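Local atomic coordinates of haloacid dehalogenase-like hydrolase (Salmonella enterica subsp. enterica serovar Typhi, PDB entry 4EZE), a protein that probably hydrolyses O-phosphoserine to serine and phosphate, the last step of serine biosynthesis, as a magnesium-dependent phosphatase of the haloacid dehalogenase superfamily. Residues Ala112-Ser117 / Cys268-Asn273; Ile285-Lys290 / His304-Leu309; Met23-Phe28 / Tyr69-Leu74. One frame throughout, in Å; residues are numbered along the deposited sequence.

Contact 1: residues Ala112-Ser117 / Cys268-Asn273. With NA (sodium ion), chain D.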
ATOM      1  N   ALA A 112       6.576  -0.772  -4.576  1.00 39.02           N
ATOM      2  CA  ALA A 112       6.693  -1.671  -3.430  1.00 43.65           C
ATOM      3  C   ALA A 112       5.350  -1.744  -2.689  1.00 50.28           C
ATOM      4  O   ALA A 112       4.662  -0.724  -2.531  1.00 44.50           O
ATOM      5  CB  ALA A 112       7.772  -1.167  -2.479  1.00 39.76           C
ATOM      6  N   PHE A 113       4.995  -2.939  -2.221  1.00 47.19           N
ATOM      7  CA  PHE A 113       3.786  -3.137  -1.395  1.00 42.86           C
ATOM      8  C   PHE A 113       4.118  -3.751  -0.040  1.00 45.25           C
ATOM      9  O   PHE A 113       4.851  -4.721   0.030  1.00 43.32           O
ATOM     10  CB  PHE A 113       2.843  -4.116  -2.071  1.00 44.67           C
ATOM     11  CG  PHE A 113       2.286  -3.645  -3.376  1.00 46.15           C
ATOM     12  CD1 PHE A 113       1.108  -2.914  -3.413  1.00 43.79           C
ATOM     13  CD2 PHE A 113       2.919  -3.971  -4.568  1.00 47.06           C
ATOM     14  CE1 PHE A 113       0.575  -2.503  -4.619  1.00 48.80           C
ATOM     15  CE2 PHE A 113       2.395  -3.563  -5.777  1.00 53.48           C
ATOM     16  CZ  PHE A 113       1.213  -2.830  -5.806  1.00 45.08           C
ATOM     17  N   ASP A 114       3.571  -3.207   1.041  1.00 48.76           N
ATOM     18  CA  ASP A 114       3.587  -3.924   2.309  1.00 37.32           C
ATOM     19  C   ASP A 114       2.748  -5.186   2.054  1.00 44.71           C
ATOM     20  O   ASP A 114       1.985  -5.226   1.086  1.00 42.32           O
ATOM     21  CB  ASP A 114       2.935  -3.058   3.401  1.00 39.62           C
ATOM     22  CG  ASP A 114       3.046  -3.674   4.798  1.00 64.62           C
ATOM     23  OD1 ASP A 114       3.776  -4.666   4.951  1.00 45.26           O
ATOM     24  OD2 ASP A 114       2.412  -3.159   5.748  1.00 56.31           O
ATOM     25  N   MET A 115       2.855  -6.198   2.912  1.00 43.23           N
ATOM     26  CA  MET A 115       2.062  -7.415   2.710  1.00 53.16           C
ATOM     27  C   MET A 115       0.727  -7.348   3.454  1.00 41.63           C
ATOM     28  O   MET A 115      -0.329  -7.170   2.837  1.00 44.85           O
ATOM     29  CB  MET A 115       2.846  -8.677   3.105  1.00 51.60           C
ATOM     30  CG  MET A 115       1.987  -9.944   3.182  1.00 53.53           C
ATOM     31  SD  MET A 115       3.017 -11.444   3.171  1.00 60.60           S
ATOM     32  CE  MET A 115       3.936 -11.275   4.709  1.00 51.88           C
ATOM     33  N   ASP A 116       0.766  -7.477   4.779  1.00 37.54           N
ATOM     34  CA  ASP A 116      -0.474  -7.593   5.537  1.00 39.73           C
ATOM     35  C   ASP A 116      -1.365  -6.354   5.419  1.00 45.56           C
ATOM     36  O   ASP A 116      -0.904  -5.239   5.584  1.00 52.20           O
ATOM     37  CB  ASP A 116      -0.186  -7.878   7.009  1.00 43.92           C
ATOM     38  CG  ASP A 116       0.448  -9.240   7.235  1.00 56.33           C
ATOM     39  OD1 ASP A 116       0.191 -10.173   6.442  1.00 60.47           O
ATOM     40  OD2 ASP A 116       1.215  -9.369   8.210  1.00 50.47           O
ATOM     41  N   SER A 117      -2.650  -6.574   5.168  1.00 48.65           N
ATOM     42  CA  SER A 117      -3.629  -5.497   5.096  1.00 53.43           C
ATOM     43  C   SER A 117      -3.288  -4.487   3.994  1.00 42.81           C
ATOM     44  O   SER A 117      -3.867  -3.410   3.919  1.00 52.11           O
ATOM     45  CB  SER A 117      -3.797  -4.824   6.468  1.00 41.63           C
ATOM     46  OG  SER A 117      -4.306  -5.754   7.415  1.00 57.79           O
ATOM     47  N   CYS A 268       3.312   1.435  -1.274  1.00 50.86           N
ATOM     48  CA  CYS A 268       1.923   1.415  -0.782  1.00 38.80           C
ATOM     49  C   CYS A 268       1.887   0.704   0.565  1.00 59.25           C
ATOM     50  O   CYS A 268       2.529  -0.325   0.733  1.00 38.34           O
ATOM     51  CB  CYS A 268       1.039   0.588  -1.710  1.00 52.96           C
ATOM     52  SG  CYS A 268       1.088   1.045  -3.451  1.00 45.76           S
ATOM     53  N   GLY A 269       1.127   1.224   1.521  1.00 41.69           N
ATOM     54  CA  GLY A 269       1.040   0.596   2.842  1.00 39.14           C
ATOM     55  C   GLY A 269      -0.164   1.125   3.594  1.00 46.27           C
ATOM     56  O   GLY A 269      -0.772   2.114   3.181  1.00 38.28           O
ATOM     57  N   ASP A 270      -0.493   0.469   4.700  1.00 37.78           N
ATOM     58  CA  ASP A 270      -1.635   0.827   5.519  1.00 36.64           C
ATOM     59  C   ASP A 270      -1.258   1.264   6.951  1.00 45.68           C
ATOM     60  O   ASP A 270      -2.031   1.988   7.594  1.00 49.59           O
ATOM     61  CB  ASP A 270      -2.523  -0.389   5.690  1.00 45.94           C
ATOM     62  CG  ASP A 270      -1.848  -1.458   6.525  1.00 57.52           C
ATOM     63  OD1 ASP A 270      -0.804  -1.983   6.074  1.00 53.16           O
ATOM     64  OD2 ASP A 270      -2.338  -1.741   7.637  1.00 63.55           O
ATOM     65  N   GLY A 271      -0.109   0.813   7.459  1.00 51.83           N
ATOM     66  CA  GLY A 271       0.209   0.934   8.915  1.00 37.61           C
ATOM     67  C   GLY A 271       1.397   1.800   9.293  1.00 61.91           C
ATOM     68  O   GLY A 271       2.252   2.117   8.455  1.00 47.93           O
ATOM     69  N   ALA A 272       1.454   2.176  10.570  1.00 44.13           N
ATOM     70  CA  ALA A 272       2.539   3.013  11.064  1.00 47.55           C
ATOM     71  C   ALA A 272       3.922   2.460  10.701  1.00 47.93           C
ATOM     72  O   ALA A 272       4.817   3.232  10.415  1.00 54.36           O
ATOM     73  CB  ALA A 272       2.428   3.222  12.566  1.00 53.16           C
ATOM     74  N   ASN A 273       4.112   1.138  10.718  1.00 44.99           N
ATOM     75  CA  ASN A 273       5.439   0.610  10.393  1.00 49.25           C
ATOM     76  C   ASN A 273       5.801   0.779   8.908  1.00 40.95           C
ATOM     77  O   ASN A 273       6.881   0.388   8.487  1.00 65.30           O
ATOM     78  CB  ASN A 273       5.634  -0.841  10.866  1.00 48.98           C
ATOM     79  CG  ASN A 273       4.572  -1.777  10.350  1.00 50.84           C
ATOM     80  OD1 ASN A 273       4.084  -1.636   9.220  1.00 49.05           O
ATOM     81  ND2 ASN A 273       4.194  -2.743  11.177  1.00 82.32           N
TER
HETATM   82 NA    NA D 302       0.546  -3.747   6.850  1.00 56.47          NA
HETATM   83  O   HOH W   1       1.296  -2.589   8.456  1.00 69.23           O
HETATM   84  O   HOH W   2      -0.577  -4.494   8.982  1.00 46.75           O
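Asp114 and Asp270 converge on one sodium ion, each through a single carboxylate oxygen. Asp114 OD2 lies 2.2 Å from the metal NA and Asp270 OD1 2.4 Å from it. The third protein ligand is a backbone atom, Asp116 O, also 2.4 Å from NA, and two waters complete the observed set of five. One of these waters, 2.1 Å from NA at its oxygen, donates a hydrogen bond to Asn273 OD1. Asp114 OD2 and Asp270 OD1 are neighbours in the coordination shell and are not hydrogen-bonded to each other. Asp114 reaches the metal with its CG opposite the backbone N (chi1 -174°), while its OD1 receives Met115 N at 2.7 Å from above the carboxylate plane, a second bond that limits rotation of the group.

Sequence and geometry together identify the site. Asp114-Met115-Asp116 is the DxD motif of the superfamily, and Gly269-Asp270 opens its GDxxxD motif, both at the C-terminal ends of neighbouring parallel strands of the Rossmann-like core. Sodium probably occupies the magnesium position; Asp114 is the predicted nucleophile and Asp116 the predicted proton donor, its OD1 bonded to Gly124 N.

Backbone bonds hold the two strand ends together, just before the metal ligands. Cys268 N gives its hydrogen to Ala112 O at 2.8 Å, and Asp114 N to Cys268 O at 3.1 Å, almost straight at 171°.

Apolar packing lies on the face that carries Phe113 and Cys268. There Cys268 SG approaches the Phe113 ring obliquely in a sulfur-aromatic contact, 3.8 Å from CE1, and Phe306 meets the same ring edge-to-face.

Contact 2: residues Ile285-Lys290 / His304-Leu309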
ATOM      1  N   ILE A 285       1.661   5.901  -1.015  1.00 46.41           N
ATOM      2  CA  ILE A 285       0.225   5.721  -1.106  1.00 35.22           C
ATOM      3  C   ILE A 285      -0.281   5.030   0.140  1.00 41.94           C
ATOM      4  O   ILE A 285       0.194   3.954   0.445  1.00 40.23           O
ATOM      5  CB  ILE A 285      -0.159   4.863  -2.313  1.00 46.61           C
ATOM      6  CG1 ILE A 285       0.240   5.582  -3.608  1.00 46.42           C
ATOM      7  CG2 ILE A 285      -1.659   4.594  -2.299  1.00 43.19           C
ATOM      8  CD1 ILE A 285       0.254   4.675  -4.811  1.00 49.13           C
ATOM      9  N   ALA A 286      -1.254   5.629   0.810  1.00 39.42           N
ATOM     10  CA  ALA A 286      -1.840   5.027   1.982  1.00 42.12           C
ATOM     11  C   ALA A 286      -3.072   4.266   1.552  1.00 36.63           C
ATOM     12  O   ALA A 286      -4.003   4.823   1.020  1.00 35.56           O
ATOM     13  CB  ALA A 286      -2.198   6.087   2.993  1.00 39.64           C
ATOM     14  N   TRP A 287      -3.057   2.971   1.789  1.00 41.53           N
ATOM     15  CA  TRP A 287      -4.147   2.126   1.371  1.00 40.70           C
ATOM     16  C   TRP A 287      -5.071   1.824   2.532  1.00 46.54           C
ATOM     17  O   TRP A 287      -4.709   1.106   3.435  1.00 38.69           O
ATOM     18  CB  TRP A 287      -3.570   0.836   0.802  1.00 41.44           C
ATOM     19  CG  TRP A 287      -4.524  -0.267   0.726  1.00 40.46           C
ATOM     20  CD1 TRP A 287      -4.698  -1.236   1.633  1.00 34.63           C
ATOM     21  CD2 TRP A 287      -5.445  -0.524  -0.321  1.00 34.30           C
ATOM     22  NE1 TRP A 287      -5.671  -2.088   1.234  1.00 44.28           N
ATOM     23  CE2 TRP A 287      -6.151  -1.674   0.028  1.00 54.68           C
ATOM     24  CE3 TRP A 287      -5.744   0.108  -1.519  1.00 41.51           C
ATOM     25  CZ2 TRP A 287      -7.138  -2.205  -0.770  1.00 37.91           C
ATOM     26  CZ3 TRP A 287      -6.716  -0.418  -2.308  1.00 44.90           C
ATOM     27  CH2 TRP A 287      -7.406  -1.563  -1.935  1.00 51.71           C
ATOM     28  N   LYS A 288      -6.246   2.437   2.530  1.00 44.03           N
ATOM     29  CA  LYS A 288      -7.268   2.143   3.515  1.00 47.83           C
ATOM     30  C   LYS A 288      -6.586   2.163   4.863  1.00 54.97           C
ATOM     31  O   LYS A 288      -6.772   1.291   5.683  1.00 49.63           O
ATOM     32  CB  LYS A 288      -7.960   0.830   3.193  1.00 50.37           C
ATOM     33  CG  LYS A 288      -8.686   0.906   1.867  1.00 43.67           C
ATOM     34  CD  LYS A 288      -9.514  -0.315   1.556  1.00 51.06           C
ATOM     35  CE  LYS A 288     -10.270  -0.116   0.257  1.00 67.32           C
ATOM     36  NZ  LYS A 288     -10.903  -1.362  -0.235  1.00 56.04           N
ATOM     37  N   ALA A 289      -5.758   3.175   5.044  1.00 45.68           N
ATOM     38  CA  ALA A 289      -4.793   3.261   6.118  1.00 44.47           C
ATOM     39  C   ALA A 289      -5.241   3.661   7.511  1.00 48.06           C
ATOM     40  O   ALA A 289      -6.287   4.253   7.696  1.00 40.15           O
ATOM     41  CB  ALA A 289      -3.640   4.140   5.678  1.00 37.71           C
ATOM     42  N   LYS A 290      -4.408   3.319   8.486  1.00 45.03           N
ATOM     43  CA  LYS A 290      -4.551   3.843   9.845  1.00 53.29           C
ATOM     44  C   LYS A 290      -4.557   5.366   9.866  1.00 56.15           C
ATOM     45  O   LYS A 290      -3.860   6.011   9.072  1.00 68.00           O
ATOM     46  CB  LYS A 290      -3.419   3.343  10.735  1.00 54.57           C
ATOM     47  CG  LYS A 290      -3.344   1.828  10.836  1.00 63.40           C
ATOM     48  CD  LYS A 290      -4.651   1.262  11.362  1.00 77.07           C
ATOM     49  CE  LYS A 290      -4.424  -0.103  11.985  1.00 90.14           C
ATOM     50  NZ  LYS A 290      -3.474  -0.902  11.158  1.00107.29           N
ATOM     51  N   HIS A 304     -11.830   2.501  -3.291  1.00 40.90           N
ATOM     52  CA  HIS A 304     -11.784   1.658  -4.486  1.00 45.13           C
ATOM     53  C   HIS A 304     -10.632   0.707  -4.319  1.00 58.40           C
ATOM     54  O   HIS A 304     -10.153   0.541  -3.210  1.00 37.38           O
ATOM     55  CB  HIS A 304     -11.647   2.513  -5.752  1.00 38.98           C
ATOM     56  CG  HIS A 304     -12.860   3.355  -6.027  1.00 38.92           C
ATOM     57  ND1 HIS A 304     -13.055   4.593  -5.447  1.00 47.04           N
ATOM     58  CD2 HIS A 304     -13.952   3.122  -6.797  1.00 37.76           C
ATOM     59  CE1 HIS A 304     -14.214   5.087  -5.853  1.00 33.70           C
ATOM     60  NE2 HIS A 304     -14.771   4.220  -6.682  1.00 54.33           N
ATOM     61  N   GLY A 305     -10.179   0.072  -5.392  1.00 33.85           N
ATOM     62  CA  GLY A 305      -9.101  -0.903  -5.249  1.00 38.62           C
ATOM     63  C   GLY A 305      -7.839  -0.394  -5.899  1.00 35.74           C
ATOM     64  O   GLY A 305      -7.763   0.766  -6.295  1.00 43.82           O
ATOM     65  N   PHE A 306      -6.854  -1.265  -6.012  1.00 47.07           N
ATOM     66  CA  PHE A 306      -5.557  -0.901  -6.552  1.00 43.11           C
ATOM     67  C   PHE A 306      -5.604  -0.653  -8.077  1.00 38.40           C
ATOM     68  O   PHE A 306      -4.603  -0.242  -8.685  1.00 40.25           O
ATOM     69  CB  PHE A 306      -4.549  -2.001  -6.242  1.00 40.12           C
ATOM     70  CG  PHE A 306      -3.965  -1.924  -4.866  1.00 37.11           C
ATOM     71  CD1 PHE A 306      -3.061  -0.937  -4.536  1.00 39.36           C
ATOM     72  CD2 PHE A 306      -4.300  -2.855  -3.912  1.00 44.42           C
ATOM     73  CE1 PHE A 306      -2.519  -0.868  -3.258  1.00 38.23           C
ATOM     74  CE2 PHE A 306      -3.744  -2.818  -2.644  1.00 34.19           C
ATOM     75  CZ  PHE A 306      -2.842  -1.819  -2.312  1.00 37.84           C
ATOM     76  N   GLU A 307      -6.743  -0.896  -8.711  1.00 37.60           N
ATOM     77  CA  GLU A 307      -6.847  -0.509 -10.124  1.00 34.54           C
ATOM     78  C   GLU A 307      -6.462   0.963 -10.236  1.00 51.26           C
ATOM     79  O   GLU A 307      -5.851   1.374 -11.233  1.00 61.71           O
ATOM     80  CB  GLU A 307      -8.234  -0.792 -10.704  1.00 41.34           C
ATOM     81  CG  GLU A 307      -9.352   0.117 -10.181  1.00 38.79           C
ATOM     82  CD  GLU A 307      -9.867  -0.316  -8.822  1.00 47.20           C
ATOM     83  OE1 GLU A 307      -9.254  -1.244  -8.249  1.00 43.88           O
ATOM     84  OE2 GLU A 307     -10.887   0.257  -8.335  1.00 48.70           O
ATOM     85  N   LEU A 308      -6.772   1.746  -9.196  1.00 43.57           N
ATOM     86  CA  LEU A 308      -6.509   3.203  -9.211  1.00 44.20           C
ATOM     87  C   LEU A 308      -5.029   3.596  -9.337  1.00 38.65           C
ATOM     88  O   LEU A 308      -4.729   4.724  -9.691  1.00 41.23           O
ATOM     89  CB  LEU A 308      -7.106   3.910  -7.984  1.00 43.44           C
ATOM     90  CG  LEU A 308      -8.612   3.905  -7.687  1.00 43.10           C
ATOM     91  CD1 LEU A 308      -8.959   5.044  -6.743  1.00 35.82           C
ATOM     92  CD2 LEU A 308      -9.435   4.038  -8.954  1.00 40.15           C
ATOM     93  N   LEU A 309      -4.094   2.691  -9.052  1.00 46.15           N
ATOM     94  CA  LEU A 309      -2.688   3.036  -9.289  1.00 35.22           C
ATOM     95  C   LEU A 309      -2.457   3.450 -10.757  1.00 38.34           C
ATOM     96  O   LEU A 309      -1.476   4.119 -11.098  1.00 40.40           O
ATOM     97  CB  LEU A 309      -1.772   1.880  -8.930  1.00 34.35           C
ATOM     98  CG  LEU A 309      -1.742   1.469  -7.465  1.00 44.08           C
ATOM     99  CD1 LEU A 309      -0.865   0.245  -7.346  1.00 39.94           C
ATOM    100  CD2 LEU A 309      -1.153   2.589  -6.640  1.00 42.63           C
TER
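Gly305, whose backbone lies at the edge of the Trp287 ring, donates its N-H to Glu307 OE2, N to OE2 3.0 Å, on the syn side of the carboxylate but tilted from its plane. The bond lies within the turn that leads into the short 3-10 segment 306-309, where Leu309 N bonds back to Phe306 O; the other oxygen of the same carboxylate is modelled too close to Gly305, so its exact placement is doubtful.

Across the contact the binding is aromatic. Trp287 and Phe306 form an offset stack: the six-membered ring of the indole and the phenyl ring have centroids 4.0 Å apart and planes inclined by only 10°. Phe306 CE2 sits over the centre of the indole, and Phe306 CZ comes within 3.5 Å of Trp287 CD2. With CG opposite its backbone N (chi1 162°), Trp287 swings its ring off the strand toward the loop. The other face of the indole is covered by Lys288 CG, leaving the ring between a lysine chain and a phenyl group. From there the extended Lys288 chain runs past the rim of the indole to His304 O, where CE is 3.5 Å from the oxygen. That oxygen also lies obliquely near Trp287 CZ3, at 3.7 Å, as plain packing.

The stack lies on the side of the Rossmann-like sheet that carries Phe113 and Cys268, and the nearest side-chain atoms of Trp287 and Asp114 are about 8 Å apart. Phe306 also packs on Cys268 of strand 265-269 and on Leu184 and Ile187 of helix 184-193. His304 ND1 bonds to Asp97 OD2, so the loop following strand 299-301 joins the catalytic sheet to strand 97-100 of the N-terminal one.

Contact 3: residues Met23-Phe28 / Tyr69-Leu74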
ATOM      1  N   MET A  23       0.456  24.126 -14.591  1.00 64.55           N
ATOM      2  CA  MET A  23      -0.855  23.540 -14.468  1.00 56.18           C
ATOM      3  C   MET A  23      -0.740  22.316 -13.565  1.00 64.08           C
ATOM      4  O   MET A  23       0.318  21.696 -13.463  1.00 97.12           O
ATOM      5  CB  MET A  23      -1.417  23.172 -15.838  1.00 61.93           C
ATOM      6  CG  MET A  23      -1.840  24.379 -16.672  1.00 92.93           C
ATOM      7  SD  MET A  23      -2.686  25.681 -15.740  1.00 88.90           S
ATOM      8  CE  MET A  23      -4.424  25.339 -16.082  1.00 56.48           C
ATOM      9  N   SER A  24      -1.824  22.002 -12.874  1.00 60.59           N
ATOM     10  CA  SER A  24      -1.883  20.789 -12.092  1.00 48.80           C
ATOM     11  C   SER A  24      -3.098  20.014 -12.545  1.00 52.72           C
ATOM     12  O   SER A  24      -4.017  20.581 -13.150  1.00 52.74           O
ATOM     13  CB  SER A  24      -1.959  21.098 -10.601  1.00 64.62           C
ATOM     14  OG  SER A  24      -0.668  21.357 -10.079  1.00 62.18           O
ATOM     15  N   ILE A  25      -3.072  18.712 -12.275  1.00 51.74           N
ATOM     16  CA  ILE A  25      -4.141  17.806 -12.643  1.00 44.65           C
ATOM     17  C   ILE A  25      -4.565  16.992 -11.427  1.00 48.30           C
ATOM     18  O   ILE A  25      -3.731  16.537 -10.641  1.00 47.67           O
ATOM     19  CB  ILE A  25      -3.675  16.857 -13.750  1.00 46.41           C
ATOM     20  CG1 ILE A  25      -3.515  17.654 -15.048  1.00 73.34           C
ATOM     21  CG2 ILE A  25      -4.669  15.716 -13.923  1.00 46.46           C
ATOM     22  CD1 ILE A  25      -2.460  17.127 -15.998  1.00 43.05           C
ATOM     23  N   ILE A  26      -5.870  16.849 -11.264  1.00 47.10           N
ATOM     24  CA  ILE A  26      -6.443  16.055 -10.203  1.00 46.96           C
ATOM     25  C   ILE A  26      -7.460  15.148 -10.852  1.00 54.63           C
ATOM     26  O   ILE A  26      -8.287  15.621 -11.644  1.00 50.41           O
ATOM     27  CB  ILE A  26      -7.225  16.926  -9.208  1.00 48.31           C
ATOM     28  CG1 ILE A  26      -6.291  17.932  -8.539  1.00 43.41           C
ATOM     29  CG2 ILE A  26      -7.920  16.043  -8.187  1.00 49.03           C
ATOM     30  CD1 ILE A  26      -6.966  18.817  -7.519  1.00 48.78           C
ATOM     31  N   TYR A  27      -7.383  13.855 -10.547  1.00 41.08           N
ATOM     32  CA  TYR A  27      -8.407  12.910 -11.009  1.00 45.60           C
ATOM     33  C   TYR A  27      -9.354  12.601  -9.869  1.00 44.34           C
ATOM     34  O   TYR A  27      -8.917  12.409  -8.737  1.00 41.86           O
ATOM     35  CB  TYR A  27      -7.772  11.583 -11.434  1.00 34.92           C
ATOM     36  CG  TYR A  27      -6.666  11.681 -12.461  1.00 47.18           C
ATOM     37  CD1 TYR A  27      -6.960  11.776 -13.817  1.00 57.41           C
ATOM     38  CD2 TYR A  27      -5.324  11.636 -12.076  1.00 44.14           C
ATOM     39  CE1 TYR A  27      -5.950  11.839 -14.770  1.00 52.10           C
ATOM     40  CE2 TYR A  27      -4.311  11.697 -13.019  1.00 53.46           C
ATOM     41  CZ  TYR A  27      -4.633  11.806 -14.368  1.00 44.62           C
ATOM     42  OH  TYR A  27      -3.639  11.852 -15.317  1.00 46.56           O
ATOM     43  N   PHE A  28     -10.639  12.506 -10.166  1.00 38.46           N
ATOM     44  CA  PHE A  28     -11.615  12.186  -9.156  1.00 34.87           C
ATOM     45  C   PHE A  28     -12.320  10.914  -9.542  1.00 49.75           C
ATOM     46  O   PHE A  28     -12.787  10.796 -10.660  1.00 45.10           O
ATOM     47  CB  PHE A  28     -12.679  13.270  -9.088  1.00 43.08           C
ATOM     48  CG  PHE A  28     -12.166  14.573  -8.601  1.00 50.74           C
ATOM     49  CD1 PHE A  28     -12.127  14.846  -7.252  1.00 37.94           C
ATOM     50  CD2 PHE A  28     -11.729  15.532  -9.496  1.00 43.10           C
ATOM     51  CE1 PHE A  28     -11.647  16.057  -6.802  1.00 47.09           C
ATOM     52  CE2 PHE A  28     -11.251  16.740  -9.053  1.00 48.86           C
ATOM     53  CZ  PHE A  28     -11.192  16.996  -7.707  1.00 48.61           C
ATOM     54  N   TYR A  69     -13.756   8.410 -14.867  1.00 46.14           N
ATOM     55  CA  TYR A  69     -13.340   9.418 -13.896  1.00 35.94           C
ATOM     56  C   TYR A  69     -13.525  10.853 -14.382  1.00 55.33           C
ATOM     57  O   TYR A  69     -13.795  11.103 -15.554  1.00 49.19           O
ATOM     58  CB  TYR A  69     -11.876   9.229 -13.538  1.00 46.61           C
ATOM     59  CG  TYR A  69     -10.993   9.331 -14.739  1.00 49.95           C
ATOM     60  CD1 TYR A  69     -10.941   8.288 -15.655  1.00 58.75           C
ATOM     61  CD2 TYR A  69     -10.222  10.465 -14.971  1.00 49.49           C
ATOM     62  CE1 TYR A  69     -10.132   8.361 -16.766  1.00 43.73           C
ATOM     63  CE2 TYR A  69      -9.406  10.554 -16.086  1.00 49.97           C
ATOM     64  CZ  TYR A  69      -9.376   9.499 -16.988  1.00 62.91           C
ATOM     65  OH  TYR A  69      -8.591   9.553 -18.114  1.00 48.31           O
ATOM     66  N   LEU A  70     -13.352  11.795 -13.460  1.00 46.60           N
ATOM     67  CA  LEU A  70     -13.422  13.217 -13.766  1.00 45.38           C
ATOM     68  C   LEU A  70     -12.023  13.803 -13.668  1.00 47.21           C
ATOM     69  O   LEU A  70     -11.345  13.625 -12.669  1.00 44.40           O
ATOM     70  CB  LEU A  70     -14.346  13.946 -12.788  1.00 46.03           C
ATOM     71  CG  LEU A  70     -14.559  15.431 -13.101  1.00 70.30           C
ATOM     72  CD1 LEU A  70     -15.387  15.637 -14.367  1.00 40.88           C
ATOM     73  CD2 LEU A  70     -15.225  16.098 -11.919  1.00 37.99           C
ATOM     74  N   LYS A  71     -11.574  14.484 -14.714  1.00 55.45           N
ATOM     75  CA  LYS A  71     -10.234  15.050 -14.685  1.00 53.81           C
ATOM     76  C   LYS A  71     -10.319  16.576 -14.588  1.00 54.39           C
ATOM     77  O   LYS A  71     -11.074  17.209 -15.300  1.00 64.42           O
ATOM     78  CB  LYS A  71      -9.430  14.608 -15.910  1.00 41.65           C
ATOM     79  CG  LYS A  71      -8.026  15.208 -15.981  1.00 47.63           C
ATOM     80  CD  LYS A  71      -7.300  14.714 -17.223  1.00 71.24           C
ATOM     81  CE  LYS A  71      -6.003  15.466 -17.496  1.00 45.81           C
ATOM     82  NZ  LYS A  71      -5.526  15.101 -18.866  1.00 57.69           N
ATOM     83  N   LEU A  72      -9.565  17.162 -13.681  1.00 58.87           N
ATOM     84  CA  LEU A  72      -9.664  18.591 -13.488  1.00 66.64           C
ATOM     85  C   LEU A  72      -8.284  19.168 -13.685  1.00 53.22           C
ATOM     86  O   LEU A  72      -7.318  18.688 -13.086  1.00 64.72           O
ATOM     87  CB  LEU A  72     -10.178  18.929 -12.079  1.00 49.08           C
ATOM     88  CG  LEU A  72      -9.833  20.355 -11.623  1.00 62.00           C
ATOM     89  CD1 LEU A  72     -10.603  21.374 -12.455  1.00 55.99           C
ATOM     90  CD2 LEU A  72     -10.100  20.578 -10.142  1.00 39.96           C
ATOM     91  N   THR A  73      -8.183  20.185 -14.535  1.00 60.28           N
ATOM     92  CA  THR A  73      -6.922  20.895 -14.684  1.00 52.38           C
ATOM     93  C   THR A  73      -7.096  22.290 -14.139  1.00 48.63           C
ATOM     94  O   THR A  73      -8.060  22.979 -14.450  1.00 61.34           O
ATOM     95  CB  THR A  73      -6.459  20.933 -16.141  1.00 61.25           C
ATOM     96  OG1 THR A  73      -6.435  19.594 -16.657  1.00 45.92           O
ATOM     97  CG2 THR A  73      -5.076  21.521 -16.222  1.00 58.75           C
ATOM     98  N   LEU A  74      -6.181  22.665 -13.263  1.00 52.33           N
ATOM     99  CA  LEU A  74      -6.219  23.955 -12.613  1.00 80.78           C
ATOM    100  C   LEU A  74      -4.804  24.441 -12.366  1.00 73.08           C
ATOM    101  O   LEU A  74      -3.861  23.665 -12.408  1.00 66.50           O
ATOM    102  CB  LEU A  74      -7.020  23.890 -11.312  1.00 60.41           C
ATOM    103  CG  LEU A  74      -6.357  23.305 -10.071  1.00 77.16           C
ATOM    104  CD1 LEU A  74      -7.318  23.319  -8.913  1.00 43.10           C
ATOM    105  CD2 LEU A  74      -5.858  21.908 -10.333  1.00 61.35           C
TER
HETATM  106  O   HOH W   3      -2.809  13.454 -17.493  1.00 51.28           O
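Ser24 N donates to Leu74 O at 2.7 Å, the shortest of six backbone bonds that pair strands 23-28 and 69-74 antiparallel. Leu74 N answers to Ser24 O, and Ile26 with Leu72 and Phe28 with Leu70 repeat the reciprocal pattern. The two are the central strands of a four-stranded sheet whose beta-alpha-beta-beta-alpha-beta order is that of the ferredoxin-like fold, as in ACT domains. Their axes run at 162° to each other. At the non-hydrogen-bonded pairs, CA-H groups add weaker support, as where Ile25 CA lies 3.3 Å from Leu72 O.

One face, bearing Ile26, Phe28, Leu70 and Leu72, is covered by helices 34-45 and 81-93. Here Phe28 lies alongside Leu72, whose CB meets the ring edge in plane, 3.9 Å from Phe28 CE2. On the opposite face Tyr27 and Tyr69 run side by side in an oblique pairing, with planes at 69°, and Tyr27 CD1 is 3.6 Å from Tyr69 CE2. The extended Lys71 chain lays its CE against Ile25 CG2 and carries NZ to the C-terminal Leu317, which also binds Tyr69 OH. Beyond the rings, Tyr27 OH donates to a water 2.8 Å from that oxygen.

In the fold
Contacts 1 and 2 share the parallel sheet of the catalytic core: contact 1 pairs strands 110-113 and 265-269, while contact 2 packs a loop against the next strand, 283-287, where Gly269 O probably accepts a bond from Trp287 N. Both lie near the centre of the chain, yet contact 1 is polar and metal-bound at the strand ends, whereas contact 2 is held by ring stacking with no charge pairing. Contact 3, in the separate antiparallel sheet, is largely buried too but lies towards the periphery, its centre about 23 Å from that of the chain, and is held by regular backbone bonds with largely apolar packing on both faces.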